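Local atomic coordinates of deferrochelatase (Vibrio cholerae, PDB entry 5DE0), a protein that binds heme b and probably acts as a dye-decolorizing (DyP-type) peroxidase, using peroxide as the oxidant. Residues E55-V60 and H101-R106; D80-G85 and G286-A291; L229-H234 and L256-T261. One frame throughout, in Å; residues are numbered along the deposited sequence.

Contact 1: residues E55-V60 and H101-R106; sequences ELTVSV and HCHATR
H101 opens the pairing of two antiparallel strands with a pair of backbone hydrogen bonds to S59. Its N donates to S59 O at 3.0 Å, and its O accepts from S59 N. The latter bond lies in the carbonyl plane of H101. The H101 ring leads away from S59, and its ND1 bonds to Y252 OH on strand 247-253.

C102 turns to the other face of the sheet. Its CB lies 3.3 Å from T57 O, and its SG touches V58 CG2 at 3.6 Å. Helix 108-117 covers this face through L110. The strands belong to the four-stranded antiparallel sheet of the N-terminal ferredoxin-like domain, as in the dimeric alpha/beta barrel clan. Within the chain, strand 57-62 is the outer strand and strand 98-104 is its inner neighbour.

H103 O takes two donors from T57. T57 OG1 lies 3.0 Å from H103 O, in the carbonyl plane and on a lone pair. T57 N comes from above that plane through a longer, bent bond. With chi1 at 62°, H103 CG sits between its own N and carbonyl carbon. This folds the ring over T57, whose OG1 lies 3.0 Å above the centre of one face. T57 CB also makes a CH-pi contact with that ring. Water 1 lies at the ring edge and links ND1 to E55 O, while NE2 bonds to A10 O.

A104 CB packs on L56 CD1 at 3.9 Å. T105 brings CG2 obliquely to E55 OE1, 3.7 Å away, and its OG1 bonds to G53 O.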
loop_
_atom_site.group_PDB
_atom_site.type_symbol
_atom_site.label_atom_id
_atom_site.label_comp_id
_atom_site.label_asym_id
_atom_site.label_seq_id
_atom_site.Cartn_x
_atom_site.Cartn_y
_atom_site.Cartn_z
ATOM N N GLU B 55 -17.795 3.237 5.395
ATOM C CA GLU B 55 -18.221 1.862 5.635
ATOM C C GLU B 55 -17.102 1.036 6.264
ATOM O O GLU B 55 -16.902 -0.129 5.919
ATOM C CB GLU B 55 -18.705 1.215 4.334
ATOM C CG GLU B 55 -19.922 1.909 3.728
ATOM C CD GLU B 55 -20.440 1.218 2.482
ATOM O OE1 GLU B 55 -19.843 0.201 2.065
ATOM O OE2 GLU B 55 -21.448 1.695 1.917
ATOM N N LEU B 56 -16.371 1.659 7.183
ATOM C CA LEU B 56 -15.273 0.997 7.877
ATOM C C LEU B 56 -15.795 -0.107 8.791
ATOM O O LEU B 56 -16.723 0.106 9.572
ATOM C CB LEU B 56 -14.460 2.010 8.684
ATOM C CG LEU B 56 -13.304 1.446 9.513
ATOM C CD1 LEU B 56 -12.202 0.896 8.618
ATOM C CD2 LEU B 56 -12.760 2.508 10.453
ATOM N N THR B 57 -15.199 -1.288 8.674
ATOM C CA THR B 57 -15.592 -2.433 9.485
ATOM C C THR B 57 -14.376 -3.027 10.180
ATOM O O THR B 57 -13.240 -2.713 9.829
ATOM C CB THR B 57 -16.270 -3.519 8.639
ATOM O OG1 THR B 57 -15.346 -4.002 7.656
ATOM C CG2 THR B 57 -17.503 -2.966 7.940
ATOM N N VAL B 58 -14.611 -3.888 11.164
ATOM C CA VAL B 58 -13.513 -4.502 11.901
ATOM C C VAL B 58 -13.910 -5.864 12.470
ATOM O O VAL B 58 -15.069 -6.093 12.819
ATOM C CB VAL B 58 -13.025 -3.577 13.049
ATOM C CG1 VAL B 58 -14.103 -3.418 14.113
ATOM C CG2 VAL B 58 -11.728 -4.097 13.660
ATOM N N SER B 59 -12.945 -6.777 12.532
ATOM C CA SER B 59 -13.133 -8.057 13.200
ATOM C C SER B 59 -11.844 -8.483 13.892
ATOM O O SER B 59 -10.810 -8.653 13.245
ATOM C CB SER B 59 -13.579 -9.132 12.210
ATOM O OG SER B 59 -13.746 -10.375 12.867
ATOM N N VAL B 60 -11.910 -8.645 15.211
ATOM C CA VAL B 60 -10.751 -9.038 16.001
ATOM C C VAL B 60 -10.822 -10.519 16.352
ATOM O O VAL B 60 -11.827 -10.991 16.888
ATOM C CB VAL B 60 -10.642 -8.211 17.296
ATOM C CG1 VAL B 60 -9.401 -8.613 18.073
ATOM C CG2 VAL B 60 -10.618 -6.723 16.972
ATOM N N HIS B 101 -8.717 -7.554 11.372
ATOM C CA HIS B 101 -9.205 -7.493 9.997
ATOM C C HIS B 101 -10.183 -6.337 9.791
ATOM O O HIS B 101 -11.223 -6.266 10.449
ATOM C CB HIS B 101 -9.867 -8.821 9.613
ATOM C CG HIS B 101 -10.602 -8.779 8.310
ATOM N ND1 HIS B 101 -11.802 -9.429 8.114
ATOM C CD2 HIS B 101 -10.308 -8.173 7.137
ATOM C CE1 HIS B 101 -12.217 -9.219 6.877
ATOM N NE2 HIS B 101 -11.328 -8.460 6.263
ATOM N N CYS B 102 -9.836 -5.439 8.874
ATOM C CA CYS B 102 -10.685 -4.307 8.520
ATOM C C CYS B 102 -10.851 -4.212 7.007
ATOM O O CYS B 102 -9.948 -4.582 6.260
ATOM C CB CYS B 102 -10.094 -2.998 9.053
ATOM S SG CYS B 102 -9.748 -2.964 10.825
ATOM N N HIS B 103 -12.001 -3.719 6.558
ATOM C CA HIS B 103 -12.167 -3.361 5.153
ATOM C C HIS B 103 -13.107 -2.166 5.024
ATOM O O HIS B 103 -14.064 -2.037 5.787
ATOM C CB HIS B 103 -12.672 -4.553 4.325
ATOM C CG HIS B 103 -14.017 -5.068 4.738
ATOM N ND1 HIS B 103 -15.195 -4.443 4.388
ATOM C CD2 HIS B 103 -14.370 -6.164 5.451
ATOM C CE1 HIS B 103 -16.215 -5.125 4.879
ATOM N NE2 HIS B 103 -15.742 -6.172 5.529
ATOM N N ALA B 104 -12.820 -1.292 4.065
ATOM C CA ALA B 104 -13.578 -0.055 3.898
ATOM C C ALA B 104 -13.555 0.427 2.451
ATOM O O ALA B 104 -12.901 -0.172 1.597
ATOM C CB ALA B 104 -13.033 1.026 4.821
ATOM N N THR B 105 -14.267 1.518 2.182
ATOM C CA THR B 105 -14.336 2.074 0.834
ATOM C C THR B 105 -13.173 3.024 0.569
ATOM O O THR B 105 -13.044 3.567 -0.530
ATOM C CB THR B 105 -15.665 2.820 0.591
ATOM O OG1 THR B 105 -15.783 3.912 1.511
ATOM C CG2 THR B 105 -16.847 1.880 0.773
ATOM N N ARG B 106 -12.328 3.222 1.576
ATOM C CA ARG B 106 -11.136 4.050 1.419
ATOM C C ARG B 106 -9.952 3.452 2.172
ATOM O O ARG B 106 -10.120 2.779 3.192
ATOM C CB ARG B 106 -11.407 5.487 1.882
ATOM C CG ARG B 106 -12.268 5.594 3.127
ATOM C CD ARG B 106 -12.735 7.026 3.365
ATOM N NE ARG B 106 -11.653 7.906 3.800
ATOM C CZ ARG B 106 -11.841 9.103 4.347
ATOM N NH1 ARG B 106 -13.072 9.564 4.531
ATOM N NH2 ARG B 106 -10.803 9.841 4.716
HETATM O O HOH W 1 -16.356 -1.824 3.515
#

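Contact 2: residues D80-G85 and G286-A291; sequences DFPELG and GAYFFA
This is a buried aromatic contact between a loop segment and a strand of the C-terminal sheet. F81 carries it, lying between Y288 and the backbone at G286 and A287. CG of F81 is anti to the backbone N (chi1 -171°), which places the ring over the G286-A287 peptide. One face of this ring covers that peptide. F81 CD2 comes 3.6 Å from A287 N, and G286 CA makes a CH-pi contact 4.0 Å from the F81 ring centroid. G286 has no side chain, so the ring can lie directly on the backbone.

The edge of F81 points at the face of Y288 in an edge-to-face pair. The centroids are 4.8 Å apart and the planes meet at 59°. F81 CD2 stands 3.5 Å above the centre of the tyrosine ring.

Strand 281-291 is an outer strand, within this chain, of the four-stranded antiparallel sheet in the C-terminal ferredoxin-like half. The loop before the short strand 84-86 belongs to the N-terminal half, so the contact joins the two. L263 of helix 257-266 touches both F81 and Y288.

P82 adds its CD against Y288 CE2 at 3.7 Å, crossing the tyrosine at about a right angle. No direct hydrogen bond joins the segments. Instead, water 2 accepts from F81 N at 3.1 Å and from Y288 N at 2.8 Å.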
loop_
_atom_site.group_PDB
_atom_site.type_symbol
_atom_site.label_atom_id
_atom_site.label_comp_id
_atom_site.label_asym_id
_atom_site.label_seq_id
_atom_site.Cartn_x
_atom_site.Cartn_y
_atom_site.Cartn_z
ATOM N N ASP B 80 -4.096 -24.997 16.570
ATOM C CA ASP B 80 -2.963 -24.358 15.914
ATOM C C ASP B 80 -2.964 -24.712 14.435
ATOM O O ASP B 80 -3.348 -25.817 14.058
ATOM C CB ASP B 80 -1.640 -24.786 16.557
ATOM C CG ASP B 80 -1.407 -24.134 17.904
ATOM O OD1 ASP B 80 -2.332 -23.470 18.416
ATOM O OD2 ASP B 80 -0.297 -24.291 18.457
ATOM N N PHE B 81 -2.542 -23.769 13.601
ATOM C CA PHE B 81 -2.439 -24.003 12.167
ATOM C C PHE B 81 -1.305 -24.983 11.885
ATOM O O PHE B 81 -0.135 -24.649 12.071
ATOM C CB PHE B 81 -2.208 -22.682 11.431
ATOM C CG PHE B 81 -2.304 -22.785 9.935
ATOM C CD1 PHE B 81 -1.192 -23.107 9.176
ATOM C CD2 PHE B 81 -3.501 -22.536 9.287
ATOM C CE1 PHE B 81 -1.274 -23.192 7.800
ATOM C CE2 PHE B 81 -3.592 -22.619 7.909
ATOM C CZ PHE B 81 -2.476 -22.948 7.165
ATOM N N PRO B 82 -1.646 -26.201 11.439
ATOM C CA PRO B 82 -0.611 -27.207 11.184
ATOM C C PRO B 82 0.127 -26.948 9.874
ATOM O O PRO B 82 -0.481 -26.465 8.920
ATOM C CB PRO B 82 -1.408 -28.511 11.114
ATOM C CG PRO B 82 -2.733 -28.092 10.574
ATOM C CD PRO B 82 -2.995 -26.704 11.118
ATOM N N GLU B 83 1.419 -27.260 9.831
ATOM C CA GLU B 83 2.178 -27.152 8.590
ATOM C C GLU B 83 1.817 -28.285 7.639
ATOM O O GLU B 83 1.674 -29.435 8.060
ATOM C CB GLU B 83 3.682 -27.158 8.865
ATOM C CG GLU B 83 4.214 -25.860 9.439
ATOM C CD GLU B 83 5.702 -25.691 9.205
ATOM O OE1 GLU B 83 6.282 -26.515 8.469
ATOM O OE2 GLU B 83 6.288 -24.734 9.754
ATOM N N LEU B 84 1.668 -27.958 6.359
ATOM C CA LEU B 84 1.307 -28.949 5.352
ATOM C C LEU B 84 2.259 -28.900 4.160
ATOM O O LEU B 84 2.748 -27.833 3.786
ATOM C CB LEU B 84 -0.133 -28.732 4.878
ATOM C CG LEU B 84 -1.241 -28.710 5.936
ATOM C CD1 LEU B 84 -2.588 -28.421 5.294
ATOM C CD2 LEU B 84 -1.284 -30.019 6.710
ATOM N N GLY B 85 2.524 -30.062 3.570
ATOM C CA GLY B 85 3.317 -30.135 2.357
ATOM C C GLY B 85 4.819 -30.070 2.556
ATOM O O GLY B 85 5.311 -30.152 3.683
ATOM N N GLY B 286 0.577 -18.469 7.637
ATOM C CA GLY B 286 -0.538 -19.378 7.836
ATOM C C GLY B 286 -0.960 -19.410 9.291
ATOM O O GLY B 286 -0.131 -19.621 10.176
ATOM N N ALA B 287 -2.250 -19.208 9.545
ATOM C CA ALA B 287 -2.744 -19.153 10.916
ATOM C C ALA B 287 -4.246 -19.398 11.022
ATOM O O ALA B 287 -5.013 -19.028 10.134
ATOM C CB ALA B 287 -2.396 -17.814 11.536
ATOM N N TYR B 288 -4.651 -20.027 12.121
ATOM C CA TYR B 288 -6.060 -20.199 12.450
ATOM C C TYR B 288 -6.450 -19.249 13.575
ATOM O O TYR B 288 -5.657 -18.983 14.478
ATOM C CB TYR B 288 -6.357 -21.644 12.864
ATOM C CG TYR B 288 -6.483 -22.625 11.718
ATOM C CD1 TYR B 288 -7.063 -22.251 10.514
ATOM C CD2 TYR B 288 -6.029 -23.931 11.848
ATOM C CE1 TYR B 288 -7.185 -23.151 9.469
ATOM C CE2 TYR B 288 -6.143 -24.836 10.809
ATOM C CZ TYR B 288 -6.721 -24.442 9.623
ATOM O OH TYR B 288 -6.835 -25.343 8.588
ATOM N N PHE B 289 -7.676 -18.742 13.517
ATOM C CA PHE B 289 -8.202 -17.879 14.563
ATOM C C PHE B 289 -9.663 -18.201 14.846
ATOM O O PHE B 289 -10.290 -18.982 14.133
ATOM C CB PHE B 289 -8.088 -16.405 14.170
ATOM C CG PHE B 289 -6.688 -15.950 13.877
ATOM C CD1 PHE B 289 -6.195 -15.982 12.583
ATOM C CD2 PHE B 289 -5.872 -15.468 14.889
ATOM C CE1 PHE B 289 -4.908 -15.554 12.308
ATOM C CE2 PHE B 289 -4.587 -15.041 14.619
ATOM C CZ PHE B 289 -4.105 -15.085 13.327
ATOM N N PHE B 290 -10.197 -17.591 15.896
ATOM C CA PHE B 290 -11.635 -17.545 16.088
ATOM C C PHE B 290 -12.059 -16.115 16.393
ATOM O O PHE B 290 -11.607 -15.514 17.369
ATOM C CB PHE B 290 -12.082 -18.481 17.209
ATOM C CG PHE B 290 -13.572 -18.543 17.381
ATOM C CD1 PHE B 290 -14.220 -17.722 18.291
ATOM C CD2 PHE B 290 -14.324 -19.428 16.632
ATOM C CE1 PHE B 290 -15.593 -17.786 18.449
ATOM C CE2 PHE B 290 -15.694 -19.498 16.783
ATOM C CZ PHE B 290 -16.331 -18.676 17.694
ATOM N N ALA B 291 -12.921 -15.571 15.543
ATOM C CA ALA B 291 -13.462 -14.241 15.765
ATOM C C ALA B 291 -14.772 -14.359 16.525
ATOM O O ALA B 291 -15.783 -14.779 15.967
ATOM C CB ALA B 291 -13.663 -13.512 14.450
HETATM O O HOH W 2 -2.912 -20.797 14.181
#

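Contact 3: residues L229-H234 and L256-T261. With HEM (protoporphyrin IX containing Fe), chain F.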
loop_
_atom_site.group_PDB
_atom_site.type_symbol
_atom_site.label_atom_id
_atom_site.label_comp_id
_atom_site.label_asym_id
_atom_site.label_seq_id
_atom_site.Cartn_x
_atom_site.Cartn_y
_atom_site.Cartn_z
ATOM N N LEU B 229 -18.786 -28.132 0.978
ATOM C CA LEU B 229 -18.116 -27.431 2.067
ATOM C C LEU B 229 -17.890 -25.993 1.651
ATOM O O LEU B 229 -17.095 -25.714 0.754
ATOM C CB LEU B 229 -16.787 -28.093 2.428
ATOM C CG LEU B 229 -16.796 -29.608 2.639
ATOM C CD1 LEU B 229 -15.379 -30.145 2.936
ATOM C CD2 LEU B 229 -17.745 -29.981 3.764
ATOM N N LYS B 230 -18.616 -25.082 2.288
ATOM C CA LYS B 230 -18.572 -23.686 1.888
ATOM C C LYS B 230 -17.902 -22.794 2.927
ATOM O O LYS B 230 -18.001 -23.033 4.130
ATOM C CB LYS B 230 -19.986 -23.186 1.587
ATOM C CG LYS B 230 -20.516 -23.700 0.261
ATOM C CD LYS B 230 -21.976 -23.362 0.050
ATOM C CE LYS B 230 -22.392 -23.672 -1.376
ATOM N NZ LYS B 230 -21.987 -25.047 -1.784
ATOM N N ILE B 231 -17.198 -21.776 2.440
ATOM C CA ILE B 231 -16.546 -20.789 3.293
ATOM C C ILE B 231 -16.840 -19.387 2.775
ATOM O O ILE B 231 -17.209 -19.211 1.614
ATOM C CB ILE B 231 -15.019 -20.995 3.357
ATOM C CG1 ILE B 231 -14.395 -20.800 1.974
ATOM C CG2 ILE B 231 -14.683 -22.373 3.914
ATOM C CD1 ILE B 231 -12.894 -20.985 1.955
ATOM N N VAL B 232 -16.685 -18.394 3.643
ATOM C CA VAL B 232 -16.844 -17.002 3.248
ATOM C C VAL B 232 -15.477 -16.334 3.165
ATOM O O VAL B 232 -14.837 -16.080 4.185
ATOM C CB VAL B 232 -17.742 -16.227 4.231
ATOM C CG1 VAL B 232 -17.808 -14.756 3.846
ATOM C CG2 VAL B 232 -19.137 -16.837 4.266
ATOM N N ARG B 233 -15.031 -16.057 1.943
ATOM C CA ARG B 233 -13.707 -15.487 1.722
ATOM C C ARG B 233 -13.728 -13.962 1.711
ATOM O O ARG B 233 -14.639 -13.347 1.160
ATOM C CB ARG B 233 -13.121 -16.005 0.406
ATOM C CG ARG B 233 -12.802 -17.492 0.404
ATOM C CD ARG B 233 -12.542 -17.994 -1.008
ATOM N NE ARG B 233 -13.770 -18.072 -1.793
ATOM C CZ ARG B 233 -13.816 -17.999 -3.119
ATOM N NH1 ARG B 233 -12.699 -17.837 -3.815
ATOM N NH2 ARG B 233 -14.981 -18.080 -3.749
ATOM N N HIS B 234 -12.714 -13.361 2.324
ATOM C CA HIS B 234 -12.563 -11.909 2.331
ATOM C C HIS B 234 -11.212 -11.517 1.748
ATOM O O HIS B 234 -10.691 -10.437 2.030
ATOM C CB HIS B 234 -12.708 -11.351 3.749
ATOM C CG HIS B 234 -14.114 -11.003 4.122
ATOM N ND1 HIS B 234 -14.721 -9.835 3.716
ATOM C CD2 HIS B 234 -15.034 -11.667 4.861
ATOM C CE1 HIS B 234 -15.954 -9.794 4.189
ATOM N NE2 HIS B 234 -16.169 -10.895 4.887
ATOM N N LEU B 256 -14.190 -25.092 11.492
ATOM C CA LEU B 256 -12.810 -25.084 11.023
ATOM C C LEU B 256 -12.534 -26.296 10.137
ATOM O O LEU B 256 -11.535 -26.344 9.418
ATOM C CB LEU B 256 -11.850 -25.055 12.216
ATOM C CG LEU B 256 -10.354 -24.863 11.954
ATOM C CD1 LEU B 256 -9.776 -23.861 12.941
ATOM C CD2 LEU B 256 -9.613 -26.191 12.044
ATOM N N HIS B 257 -13.440 -27.268 10.191
ATOM C CA HIS B 257 -13.309 -28.507 9.433
ATOM C C HIS B 257 -13.178 -28.264 7.931
ATOM O O HIS B 257 -12.427 -28.960 7.248
ATOM C CB HIS B 257 -14.510 -29.415 9.711
ATOM C CG HIS B 257 -14.448 -30.734 9.009
ATOM N ND1 HIS B 257 -13.510 -31.697 9.313
ATOM C CD2 HIS B 257 -15.210 -31.252 8.018
ATOM C CE1 HIS B 257 -13.696 -32.750 8.539
ATOM N NE2 HIS B 257 -14.721 -32.506 7.742
ATOM N N ASN B 258 -13.906 -27.273 7.425
ATOM C CA ASN B 258 -13.869 -26.934 6.007
ATOM C C ASN B 258 -12.497 -26.443 5.562
ATOM O O ASN B 258 -12.022 -26.811 4.491
ATOM C CB ASN B 258 -14.929 -25.881 5.685
ATOM C CG ASN B 258 -16.337 -26.427 5.793
ATOM O OD1 ASN B 258 -16.545 -27.556 6.241
ATOM N ND2 ASN B 258 -17.315 -25.627 5.388
ATOM N N PHE B 259 -11.868 -25.614 6.391
ATOM C CA PHE B 259 -10.517 -25.126 6.117
ATOM C C PHE B 259 -9.545 -26.294 5.992
ATOM O O PHE B 259 -8.790 -26.397 5.022
ATOM C CB PHE B 259 -10.037 -24.180 7.224
ATOM C CG PHE B 259 -10.862 -22.935 7.370
ATOM C CD1 PHE B 259 -11.608 -22.446 6.311
ATOM C CD2 PHE B 259 -10.885 -22.248 8.575
ATOM C CE1 PHE B 259 -12.363 -21.296 6.452
ATOM C CE2 PHE B 259 -11.636 -21.100 8.721
ATOM C CZ PHE B 259 -12.376 -20.624 7.659
ATOM N N LYS B 260 -9.582 -27.169 6.992
ATOM C CA LYS B 260 -8.676 -28.305 7.088
ATOM C C LYS B 260 -8.834 -29.262 5.909
ATOM O O LYS B 260 -7.852 -29.800 5.403
ATOM C CB LYS B 260 -8.914 -29.039 8.410
ATOM C CG LYS B 260 -8.101 -30.309 8.597
ATOM C CD LYS B 260 -8.312 -30.877 9.993
ATOM C CE LYS B 260 -7.741 -32.279 10.125
ATOM N NZ LYS B 260 -8.468 -33.250 9.258
ATOM N N THR B 261 -10.072 -29.459 5.467
ATOM C CA THR B 261 -10.348 -30.370 4.361
ATOM C C THR B 261 -9.821 -29.817 3.040
ATOM O O THR B 261 -9.184 -30.537 2.268
ATOM C CB THR B 261 -11.854 -30.652 4.225
ATOM O OG1 THR B 261 -12.368 -31.114 5.480
ATOM C CG2 THR B 261 -12.103 -31.710 3.161
HETATM C CHA HEM F . -12.522 -20.412 -5.761
HETATM C CHB HEM F . -10.996 -21.730 -1.349
HETATM C CHC HEM F . -6.541 -20.046 -2.341
HETATM C CHD HEM F . -8.310 -17.981 -6.357
HETATM C C1A HEM F . -12.499 -20.920 -4.481
HETATM C C2A HEM F . -13.608 -21.541 -3.785
HETATM C C3A HEM F . -13.186 -21.902 -2.568
HETATM C C4A HEM F . -11.794 -21.524 -2.450
HETATM C CMA HEM F . -14.018 -22.599 -1.469
HETATM C CAA HEM F . -15.027 -21.748 -4.359
HETATM C CBA HEM F . -15.181 -23.212 -4.766
HETATM C CGA HEM F . -16.490 -23.412 -5.480
HETATM O O1A HEM F . -16.570 -23.074 -6.689
HETATM O O2A HEM F . -17.447 -23.913 -4.838
HETATM C C1B HEM F . -9.647 -21.468 -1.270
HETATM C C2B HEM F . -8.763 -21.932 -0.224
HETATM C C3B HEM F . -7.537 -21.475 -0.476
HETATM C C4B HEM F . -7.585 -20.700 -1.710
HETATM C CMB HEM F . -9.168 -22.798 0.991
HETATM C CAB HEM F . -6.328 -21.774 0.439
HETATM C CBB HEM F . -5.117 -21.269 0.209
HETATM C C1C HEM F . -6.630 -19.305 -3.502
HETATM C C2C HEM F . -5.561 -18.544 -4.124
HETATM C C3C HEM F . -6.060 -17.972 -5.237
HETATM C C4C HEM F . -7.451 -18.362 -5.349
HETATM C CMC HEM F . -4.127 -18.444 -3.553
HETATM C CAC HEM F . -5.380 -17.060 -6.290
HETATM C CBC HEM F . -4.078 -16.759 -6.314
HETATM C C1D HEM F . -9.545 -18.524 -6.640
HETATM C C2D HEM F . -10.237 -18.411 -7.904
HETATM C C3D HEM F . -11.557 -19.169 -7.718
HETATM C C4D HEM F . -11.528 -19.666 -6.360
HETATM C CMD HEM F . -9.756 -17.681 -9.177
HETATM C CAD HEM F . -12.671 -19.365 -8.766
HETATM C CBD HEM F . -13.653 -18.199 -8.730
HETATM C CGD HEM F . -14.371 -18.171 -7.406
HETATM O O1D HEM F . -13.961 -17.380 -6.519
HETATM O O2D HEM F . -15.356 -18.936 -7.236
HETATM N NA HEM F . -11.408 -20.928 -3.635
HETATM N NB HEM F . -8.895 -20.721 -2.160
HETATM N NC HEM F . -7.765 -19.171 -4.279
HETATM N ND HEM F . -10.335 -19.266 -5.767
HETATM FE FE HEM F . -9.578 -20.085 -4.018
#
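The extended segment 229-234 passes the first turn of helix 257-266, coming nearest at L229 and N258, whose CA atoms are 5.8 Å apart. The N258 side chain makes the direct hydrogen bond. Its ND2 donates to K230 O at 3.0 Å, with the acceptor in the amide plane but the donor above the carbonyl plane. L229 lies across the helix, with CB beside the N258 amide and CD1 on T261 CG2 at 3.6 Å. T261 OG1 turns back to its own helix and donates to H257 O.

I231 reaches two ways. I231 CG2 meets the F259 ring obliquely, 3.6 Å from F259 CE1, while I231 CD1 lies 3.9 Å from heme CHB. R233 bends at chi3 (-73°) and lays one guanidinium face over the porphyrin near C1A. R233 NH1 and NH2 both donate to the heme propionate oxygen O1D, each at 3.0 Å. NH1 also forms a salt bridge with D147.

R233 NH1 lies 3.9 Å from the heme iron. This fits the distal arginine of DyP-type peroxidases, whose positive charge would probably assist peroxide cleavage.

How the contacts relate
Contacts 2 and 3 are neighbours, with centres 12 Å apart. They meet where Y288 OH comes 3.7 Å from F259 CB, and where Y288 packs on L256. Contact 1 lies farther off, 22 Å from contact 2 and 21 Å from contact 3, across the centre of the chain. It still touches both. S59 OG lies 3.5 Å from A291 CB, and the H103 and H234 rings meet with H103 NE2 and H234 CE1 3.9 Å apart. The two ferredoxin-like halves thus touch along their sheets. Contact 3 is at the heme through I231 and R233. Contact 2 is also near, the F81 side chain being about 8 Å from the heme.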